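Local atomic coordinates of OR486 (Synthetic construct, PDB entry 4R80), a protein that has no known biological function, being a de novo designed protein that folds as a helix packed on an antiparallel sheet, the cystatin fold. Residues Ala15-Lys18 with Ile19-Asn23. Sequence-based numbering, arbitrary orientation.
Sequences AKEK and ILEQN
Ile19 sits one turn beyond Ala15 on the inner face of helix 4-22, and its N donates to Ala15 O at 3.1 Å. With CG1 beside its own backbone N (chi1 -56°), the isoleucine sets that carbon back toward the preceding turn, 3.2 Å from Ala15 O. This is the tightly packed side: both residues are buried, Ala15 against Val42, Val57 and Val59, Ile19 against Leu44, Ile46 and Ile55. Leu20, on the flank, donates from its N to Lys16 O (2.9 Å) and reaches back so that its CD1 meets Lys16 CG. The outer face is looser and charged. Glu17 bends at chi2 and brings OE2 within 3.6 Å of Glu21 OE2; the two carboxylates, nearly perpendicular with planes 80° apart, probably repel each other, a strain their exposed position would ease. On the flank toward strand 65-76, Lys18 runs obliquely past Gln22, its CE 3.5 Å from the amide NE2, a contact without a hydrogen bond, and Ile71 touches both side chains. Shortening Lys18 to an alanine would probably strip the Gln22 amide of its aliphatic neighbour and take away a positive charge near, though not touching, the Glu21 carboxylate. The last turn loosens, the bond from Gln22 N to Lys18 O being weak, but Asn23, the first residue off the helix, turns its side chain back: ND2 gives a nearly straight bond (165°) to a lone pair of Ile19 O, in the carbonyl plane, at 3.0 Å. A nonpolar stripe facing the sheet and charges facing solvent make this an amphipathic helix, here the single helix laid across the four-stranded antiparallel sheet of a cystatin fold.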
ATOM      1  N   ALA A  15      -0.664  -3.844  -2.672  1.00 15.19           N
ATOM      2  CA  ALA A  15      -0.751  -3.128  -1.410  1.00 12.78           C
ATOM      3  C   ALA A  15      -2.184  -2.720  -1.081  1.00 12.82           C
ATOM      4  O   ALA A  15      -2.640  -2.887   0.049  1.00 10.73           O
ATOM      5  CB  ALA A  15       0.133  -1.904  -1.463  1.00 12.26           C
ATOM      6  N   LYS A  16      -2.888  -2.188  -2.074  1.00 13.08           N
ATOM      7  CA  LYS A  16      -4.245  -1.695  -1.870  1.00 13.08           C
ATOM      8  C   LYS A  16      -5.234  -2.831  -1.620  1.00 15.11           C
ATOM      9  O   LYS A  16      -6.120  -2.716  -0.773  1.00 11.88           O
ATOM     10  CB  LYS A  16      -4.696  -0.849  -3.061  1.00 13.38           C
ATOM     11  CG  LYS A  16      -6.067  -0.216  -2.895  1.00 18.77           C
ATOM     12  CD  LYS A  16      -6.448   0.592  -4.124  1.00 18.67           C
ATOM     13  CE  LYS A  16      -7.870   1.112  -4.025  1.00 19.68           C
ATOM     14  NZ  LYS A  16      -8.331   1.689  -5.316  1.00 35.90           N
ATOM     15  N   GLU A  17      -5.075  -3.927  -2.356  1.00 12.44           N
ATOM     16  CA  GLU A  17      -5.921  -5.100  -2.167  1.00 17.90           C
ATOM     17  C   GLU A  17      -5.709  -5.663  -0.770  1.00 16.95           C
ATOM     18  O   GLU A  17      -6.644  -6.144  -0.131  1.00 14.28           O
ATOM     19  CB  GLU A  17      -5.626  -6.162  -3.228  1.00 16.10           C
ATOM     20  CG  GLU A  17      -6.471  -7.425  -3.106  1.00 17.22           C
ATOM     21  CD  GLU A  17      -7.960  -7.159  -3.250  1.00 20.04           C
ATOM     22  OE1 GLU A  17      -8.339  -6.282  -4.055  1.00 22.27           O
ATOM     23  OE2 GLU A  17      -8.753  -7.828  -2.555  1.00 24.17           O
ATOM     24  N   LYS A  18      -4.463  -5.603  -0.300  1.00 10.73           N
ATOM     25  CA  LYS A  18      -4.128  -6.012   1.056  1.00 17.12           C
ATOM     26  C   LYS A  18      -4.859  -5.180   2.108  1.00 18.84           C
ATOM     27  O   LYS A  18      -5.352  -5.708   3.100  1.00 17.74           O
ATOM     28  CB  LYS A  18      -2.618  -5.935   1.286  1.00 20.56           C
ATOM     29  CG  LYS A  18      -2.197  -6.277   2.705  1.00 24.81           C
ATOM     30  CD  LYS A  18      -2.582  -7.693   3.074  1.00 21.94           C
ATOM     31  CE  LYS A  18      -1.757  -8.197   4.240  1.00 26.24           C
ATOM     32  NZ  LYS A  18      -2.292  -9.474   4.783  1.00 35.24           N
ATOM     33  N   ILE A  19      -4.926  -3.869   1.882  1.00 10.98           N
ATOM     34  CA  ILE A  19      -5.611  -2.977   2.809  1.00 15.03           C
ATOM     35  C   ILE A  19      -7.127  -3.157   2.747  1.00 17.93           C
ATOM     36  O   ILE A  19      -7.807  -3.109   3.774  1.00 17.62           O
ATOM     37  CB  ILE A  19      -5.239  -1.502   2.549  1.00 13.57           C
ATOM     38  CG1 ILE A  19      -3.723  -1.318   2.624  1.00 19.73           C
ATOM     39  CG2 ILE A  19      -5.927  -0.588   3.548  1.00 17.53           C
ATOM     40  CD1 ILE A  19      -3.110  -1.838   3.904  1.00 15.94           C
ATOM     41  N   LEU A  20      -7.650  -3.376   1.544  1.00 20.64           N
ATOM     42  CA  LEU A  20      -9.083  -3.587   1.354  1.00 22.53           C
ATOM     43  C   LEU A  20      -9.582  -4.835   2.080  1.00 21.26           C
ATOM     44  O   LEU A  20     -10.684  -4.844   2.631  1.00 31.42           O
ATOM     45  CB  LEU A  20      -9.419  -3.682  -0.137  1.00 13.93           C
ATOM     46  CG  LEU A  20      -9.393  -2.378  -0.939  1.00 20.76           C
ATOM     47  CD1 LEU A  20      -9.452  -2.670  -2.431  1.00 21.35           C
ATOM     48  CD2 LEU A  20     -10.533  -1.460  -0.526  1.00 20.61           C
ATOM     49  N   GLU A  21      -8.770  -5.887   2.073  1.00 12.02           N
ATOM     50  CA  GLU A  21      -9.121  -7.136   2.744  1.00 28.59           C
ATOM     51  C   GLU A  21      -9.195  -6.966   4.259  1.00 23.32           C
ATOM     52  O   GLU A  21     -10.094  -7.496   4.911  1.00 27.77           O
ATOM     53  CB  GLU A  21      -8.134  -8.246   2.376  1.00 23.90           C
ATOM     54  CG  GLU A  21      -8.270  -8.734   0.942  1.00 38.66           C
ATOM     55  CD  GLU A  21      -7.202  -9.739   0.560  1.00 42.11           C
ATOM     56  OE1 GLU A  21      -6.237  -9.906   1.335  1.00 45.50           O
ATOM     57  OE2 GLU A  21      -7.328 -10.362  -0.515  1.00 50.32           O
ATOM     58  N   GLN A  22      -8.241  -6.222   4.813  1.00 18.29           N
ATOM     59  CA  GLN A  22      -8.189  -5.978   6.249  1.00 17.09           C
ATOM     60  C   GLN A  22      -9.203  -4.920   6.675  1.00 21.34           C
ATOM     61  O   GLN A  22      -9.517  -4.788   7.858  1.00 22.42           O
ATOM     62  CB  GLN A  22      -6.780  -5.551   6.667  1.00 14.07           C
ATOM     63  CG  GLN A  22      -5.722  -6.623   6.476  1.00 22.16           C
ATOM     64  CD  GLN A  22      -4.357  -6.188   6.972  1.00 25.16           C
ATOM     65  OE1 GLN A  22      -4.134  -5.010   7.255  1.00 22.46           O
ATOM     66  NE2 GLN A  22      -3.435  -7.137   7.081  1.00 23.83           N
ATOM     67  N   ASN A  23      -9.712  -4.166   5.706  1.00 20.93           N
ATOM     68  CA  ASN A  23     -10.688  -3.117   5.983  1.00 22.28           C
ATOM     69  C   ASN A  23     -11.851  -3.164   4.996  1.00 30.47           C
ATOM     70  O   ASN A  23     -11.917  -2.363   4.065  1.00 44.13           O
ATOM     71  CB  ASN A  23     -10.017  -1.743   5.950  1.00 27.08           C
ATOM     72  CG  ASN A  23      -8.877  -1.627   6.945  1.00 27.04           C
ATOM     73  OD1 ASN A  23      -9.075  -1.217   8.089  1.00 21.70           O
ATOM     74  ND2 ASN A  23      -7.676  -1.998   6.516  1.00 11.85           N
TER